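Local coordinates for spike glycoprotein (Bat coronavirus HKU9, PDB 5GYQ) that probably attaches the virion to its host cell, this piece being the putative receptor-binding domain of the S1 part of the spike, at residues P53-L56 / A57-Y61; Y92-P95 / D96-G100. All coordinates share one frame; numbering follows the deposited sequence.

Both contacts are local, one at the end of a short helix and one round a loop, in the core subdomain of the putative S1 receptor-binding domain, whose scaffold is a five-stranded antiparallel sheet. Contact 1 comes first along the chain: short helix 53-56 and the run that leads from it toward strand 63-71. Contact 2 follows in series, in the loop between helix 86-90 and strand 100-111. Their centres lie about 18 Å apart, yet they meet where Tyr61 CE1 packs 3.7 Å from Tyr99 OH, and side chains of both touch strand 146-157 at Leu156. The two connections thus pack against a shared sheet strand, each next to a different strand's start.

Contact 1 of 2, residues P53-L56 / A57-Y61; sequences PRRL and ASMCY
Pro53 reaches Ala57 through a single water, which donates to Pro53 O at 2.6 Å and accepts from Ala57 N at 3.0 Å. The water thus stands where a direct i to i+4 helical bond would run, at the end of the weakly bonded helix 53-56. Arg55 is tied to Ser58 more directly. Its O takes Ser58 N at 3.1 Å and Ser58 OG at 2.7 Å, both from the same face of the carbonyl plane, the amide standing 51° out of that plane and the hydroxyl only 28°. Ser58 OG can turn back to this oxygen because chi1 of 70° sets it between its own backbone N and carbonyl carbon. The Arg55 chain, bent at chi2 and chi3, brings its guanidinium round to the same hydroxyl: NH1 points almost straight at Ser58 OG, in the guanidinium plane, in a weak bond of 3.4 Å. Met59 crosses this chain at about a right angle, its SD over one guanidinium face, offset toward the rim, and 3.8 Å from Arg55 CD. Leu56 turns its carbonyl to Tyr61: OH donates to Leu56 O at a very short 2.5 Å, the oxygen lying at the edge of the phenol ring and in its plane. The hydroxyl of the buried Tyr61 thus has a main-chain partner, while Leu56 CD2 packs 3.8 Å from Tyr61 OH. Just before Tyr61, Cys60 is joined by a disulfide to Cys166, and the Tyr61 backbone bonds to Val165, binding this run to the C-terminal strand 165-167. Leu56 and Tyr61 both rest on Leu156 of strand 146-157, whereas Pro53 packs on Leu46 and Cys48 of strand 43-49.

Contact 2 of 2, residues Y92-P95 / D96-G100; sequences YALP and DNFYG
Leu94 sets a methyl squarely over the Phe98 ring: CD2 lies 4.1 Å from the ring centroid and 2° off the normal, a well-centred CH-pi contact. Pro95 adds a second apolar touch, CD lying 3.8 Å from Phe98 CD1, with CG equally near that carbon; the proline approaches the ring obliquely. Phe98 turns back to these two residues because its CG lies anti to the backbone N (chi1 178°), beside the carbonyl carbon. On the opposite ring face the backbone of Gly100 comes close, with N 4.1 Å above the plane and offset toward the rim, so the ring is held between a leucine methyl and the main chain. Positive phi at Asn97 (51°) helps the chain double back between Pro95 and Phe98, while Asp96 and Asn97 stay exposed at the bend. Farther back, Tyr92 OH is hydrogen-bonded to Asp67 OD2 of strand 63-71, and the Tyr92 ring meets Trp22 edge-to-face. Phe98 packs on Val153 and Thr155 of strand 146-157, and Tyr99 bonds by its backbone to Leu156. Gly100 then begins strand 100-111 with a backbone bond to Tyr49 of strand 43-49.

Contact 1 of 2, residues P53-L56 / A57-Y61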
loop_
_atom_site.group_PDB
_atom_site.type_symbol
_atom_site.label_atom_id
_atom_site.label_comp_id
_atom_site.label_asym_id
_atom_site.label_seq_id
_atom_site.Cartn_x
_atom_site.Cartn_y
_atom_site.Cartn_z
ATOM N N PRO A 53 -16.187 2.325 -0.536
ATOM C CA PRO A 53 -15.624 1.222 0.250
ATOM C C PRO A 53 -16.595 0.054 0.430
ATOM O O PRO A 53 -16.153 -1.084 0.579
ATOM C CB PRO A 53 -15.304 1.878 1.600
ATOM C CG PRO A 53 -16.155 3.102 1.647
ATOM C CD PRO A 53 -16.237 3.580 0.234
ATOM N N ARG A 54 -17.896 0.330 0.411
ATOM C CA ARG A 54 -18.893 -0.727 0.550
ATOM C C ARG A 54 -19.006 -1.555 -0.731
ATOM O O ARG A 54 -19.458 -2.699 -0.704
ATOM C CB ARG A 54 -20.259 -0.135 0.921
ATOM C CG ARG A 54 -20.896 0.696 -0.181
ATOM C CD ARG A 54 -21.948 1.654 0.365
ATOM N NE ARG A 54 -23.233 1.005 0.610
ATOM C CZ ARG A 54 -24.399 1.479 0.182
ATOM N NH1 ARG A 54 -24.444 2.607 -0.511
ATOM N NH2 ARG A 54 -25.521 0.827 0.451
ATOM N N ARG A 55 -18.578 -0.974 -1.849
ATOM C CA ARG A 55 -18.669 -1.627 -3.152
ATOM C C ARG A 55 -17.368 -2.324 -3.533
ATOM O O ARG A 55 -17.367 -3.257 -4.339
ATOM C CB ARG A 55 -19.037 -0.603 -4.230
ATOM C CG ARG A 55 -20.359 -0.852 -4.934
ATOM C CD ARG A 55 -20.319 -2.122 -5.763
ATOM N NE ARG A 55 -21.185 -2.034 -6.937
ATOM C CZ ARG A 55 -21.704 -3.086 -7.562
ATOM N NH1 ARG A 55 -21.462 -4.311 -7.116
ATOM N NH2 ARG A 55 -22.477 -2.913 -8.626
ATOM N N LEU A 56 -16.271 -1.856 -2.942
ATOM C CA LEU A 56 -14.910 -2.302 -3.256
ATOM C C LEU A 56 -14.770 -3.813 -3.447
ATOM O O LEU A 56 -14.390 -4.280 -4.522
ATOM C CB LEU A 56 -13.958 -1.850 -2.143
ATOM C CG LEU A 56 -12.501 -1.464 -2.427
ATOM C CD1 LEU A 56 -11.713 -1.472 -1.121
ATOM C CD2 LEU A 56 -11.825 -2.352 -3.465
ATOM N N ALA A 57 -15.077 -4.569 -2.400
ATOM C CA ALA A 57 -14.796 -6.000 -2.380
ATOM C C ALA A 57 -15.937 -6.849 -2.930
ATOM O O ALA A 57 -15.949 -8.063 -2.741
ATOM C CB ALA A 57 -14.465 -6.439 -0.960
ATOM N N SER A 58 -16.887 -6.216 -3.614
ATOM C CA SER A 58 -18.082 -6.918 -4.070
ATOM C C SER A 58 -18.086 -7.190 -5.573
ATOM O O SER A 58 -18.914 -7.955 -6.063
ATOM C CB SER A 58 -19.337 -6.126 -3.699
ATOM O OG SER A 58 -19.442 -4.947 -4.477
ATOM N N MET A 59 -17.172 -6.566 -6.306
ATOM C CA MET A 59 -17.168 -6.708 -7.759
ATOM C C MET A 59 -15.814 -7.147 -8.303
ATOM O O MET A 59 -14.843 -7.271 -7.559
ATOM C CB MET A 59 -17.601 -5.396 -8.420
ATOM C CG MET A 59 -16.860 -4.168 -7.925
ATOM S SD MET A 59 -17.633 -2.631 -8.467
ATOM C CE MET A 59 -17.497 -2.785 -10.246
ATOM N N CYS A 60 -15.766 -7.385 -9.610
ATOM C CA CYS A 60 -14.551 -7.853 -10.269
ATOM C C CYS A 60 -13.783 -6.698 -10.902
ATOM O O CYS A 60 -14.333 -5.621 -11.120
ATOM C CB CYS A 60 -14.887 -8.902 -11.330
ATOM S SG CYS A 60 -15.624 -10.421 -10.678
ATOM N N TYR A 61 -12.510 -6.934 -11.200
ATOM C CA TYR A 61 -11.660 -5.899 -11.773
ATOM C C TYR A 61 -10.752 -6.449 -12.866
ATOM O O TYR A 61 -10.541 -7.658 -12.959
ATOM C CB TYR A 61 -10.818 -5.242 -10.677
ATOM C CG TYR A 61 -11.648 -4.629 -9.577
ATOM C CD1 TYR A 61 -12.172 -3.351 -9.711
ATOM C CD2 TYR A 61 -11.915 -5.332 -8.410
ATOM C CE1 TYR A 61 -12.935 -2.788 -8.713
ATOM C CE2 TYR A 61 -12.679 -4.776 -7.404
ATOM C CZ TYR A 61 -13.185 -3.504 -7.560
ATOM O OH TYR A 61 -13.948 -2.942 -6.563
HETATM O O HOH W 1 -16.238 -3.623 0.227
#

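Contact 2 of 2, residues Y92-P95 / D96-G100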
loop_
_atom_site.group_PDB
_atom_site.type_symbol
_atom_site.label_atom_id
_atom_site.label_comp_id
_atom_site.label_asym_id
_atom_site.label_seq_id
_atom_site.Cartn_x
_atom_site.Cartn_y
_atom_site.Cartn_z
ATOM N N TYR A 92 7.213 6.709 -1.384
ATOM C CA TYR A 92 6.080 6.155 -2.116
ATOM C C TYR A 92 5.115 7.259 -2.521
ATOM O O TYR A 92 4.701 8.064 -1.688
ATOM C CB TYR A 92 5.345 5.102 -1.283
ATOM C CG TYR A 92 4.193 4.455 -2.021
ATOM C CD1 TYR A 92 4.382 3.301 -2.761
ATOM C CD2 TYR A 92 2.917 5.011 -1.991
ATOM C CE1 TYR A 92 3.337 2.711 -3.447
ATOM C CE2 TYR A 92 1.869 4.431 -2.675
ATOM C CZ TYR A 92 2.083 3.281 -3.400
ATOM O OH TYR A 92 1.038 2.698 -4.080
ATOM N N ALA A 93 4.743 7.280 -3.799
ATOM C CA ALA A 93 3.835 8.300 -4.316
ATOM C C ALA A 93 2.693 7.686 -5.116
ATOM O O ALA A 93 2.906 6.786 -5.930
ATOM C CB ALA A 93 4.597 9.295 -5.172
ATOM N N LEU A 94 1.481 8.177 -4.880
ATOM C CA LEU A 94 0.317 7.743 -5.646
ATOM C C LEU A 94 0.475 8.089 -7.122
ATOM O O LEU A 94 1.057 9.118 -7.464
ATOM C CB LEU A 94 -0.957 8.386 -5.096
ATOM C CG LEU A 94 -1.390 7.932 -3.705
ATOM C CD1 LEU A 94 -2.611 8.713 -3.259
ATOM C CD2 LEU A 94 -1.674 6.439 -3.710
ATOM N N PRO A 95 -0.041 7.226 -8.008
ATOM C CA PRO A 95 0.023 7.530 -9.440
ATOM C C PRO A 95 -0.985 8.612 -9.811
ATOM O O PRO A 95 -1.885 8.906 -9.021
ATOM C CB PRO A 95 -0.331 6.197 -10.096
ATOM C CG PRO A 95 -1.227 5.531 -9.106
ATOM C CD PRO A 95 -0.705 5.936 -7.746
ATOM N N ASP A 96 -0.830 9.199 -10.993
ATOM C CA ASP A 96 -1.790 10.183 -11.481
ATOM C C ASP A 96 -3.143 9.517 -11.708
ATOM O O ASP A 96 -3.203 8.370 -12.147
ATOM C CB ASP A 96 -1.291 10.832 -12.773
ATOM C CG ASP A 96 0.056 11.509 -12.602
ATOM O OD1 ASP A 96 0.961 11.248 -13.423
ATOM O OD2 ASP A 96 0.209 12.304 -11.648
ATOM N N ASN A 97 -4.217 10.240 -11.401
ATOM C CA ASN A 97 -5.580 9.725 -11.530
ATOM C C ASN A 97 -5.760 8.372 -10.847
ATOM O O ASN A 97 -6.167 7.393 -11.475
ATOM C CB ASN A 97 -5.976 9.625 -13.004
ATOM C CG ASN A 97 -6.285 10.978 -13.611
ATOM O OD1 ASN A 97 -6.751 11.889 -12.922
ATOM N ND2 ASN A 97 -6.028 11.119 -14.906
ATOM N N PHE A 98 -5.451 8.333 -9.555
ATOM C CA PHE A 98 -5.508 7.100 -8.787
ATOM C C PHE A 98 -6.935 6.584 -8.658
ATOM O O PHE A 98 -7.825 7.294 -8.189
ATOM C CB PHE A 98 -4.895 7.312 -7.401
ATOM C CG PHE A 98 -4.954 6.098 -6.517
ATOM C CD1 PHE A 98 -4.255 4.950 -6.846
ATOM C CD2 PHE A 98 -5.701 6.112 -5.351
ATOM C CE1 PHE A 98 -4.306 3.832 -6.032
ATOM C CE2 PHE A 98 -5.757 4.998 -4.533
ATOM C CZ PHE A 98 -5.059 3.858 -4.876
ATOM N N TYR A 99 -7.143 5.348 -9.098
ATOM C CA TYR A 99 -8.411 4.652 -8.920
ATOM C C TYR A 99 -8.172 3.471 -7.993
ATOM O O TYR A 99 -7.428 2.550 -8.332
ATOM C CB TYR A 99 -8.977 4.201 -10.272
ATOM C CG TYR A 99 -10.150 3.240 -10.195
ATOM C CD1 TYR A 99 -11.196 3.451 -9.309
ATOM C CD2 TYR A 99 -10.221 2.139 -11.040
ATOM C CE1 TYR A 99 -12.271 2.576 -9.248
ATOM C CE2 TYR A 99 -11.292 1.261 -10.990
ATOM C CZ TYR A 99 -12.314 1.485 -10.093
ATOM O OH TYR A 99 -13.378 0.614 -10.040
ATOM N N GLY A 100 -8.781 3.510 -6.813
ATOM C CA GLY A 100 -8.546 2.472 -5.827
ATOM C C GLY A 100 -8.703 2.951 -4.399
ATOM O O GLY A 100 -9.461 3.874 -4.143
#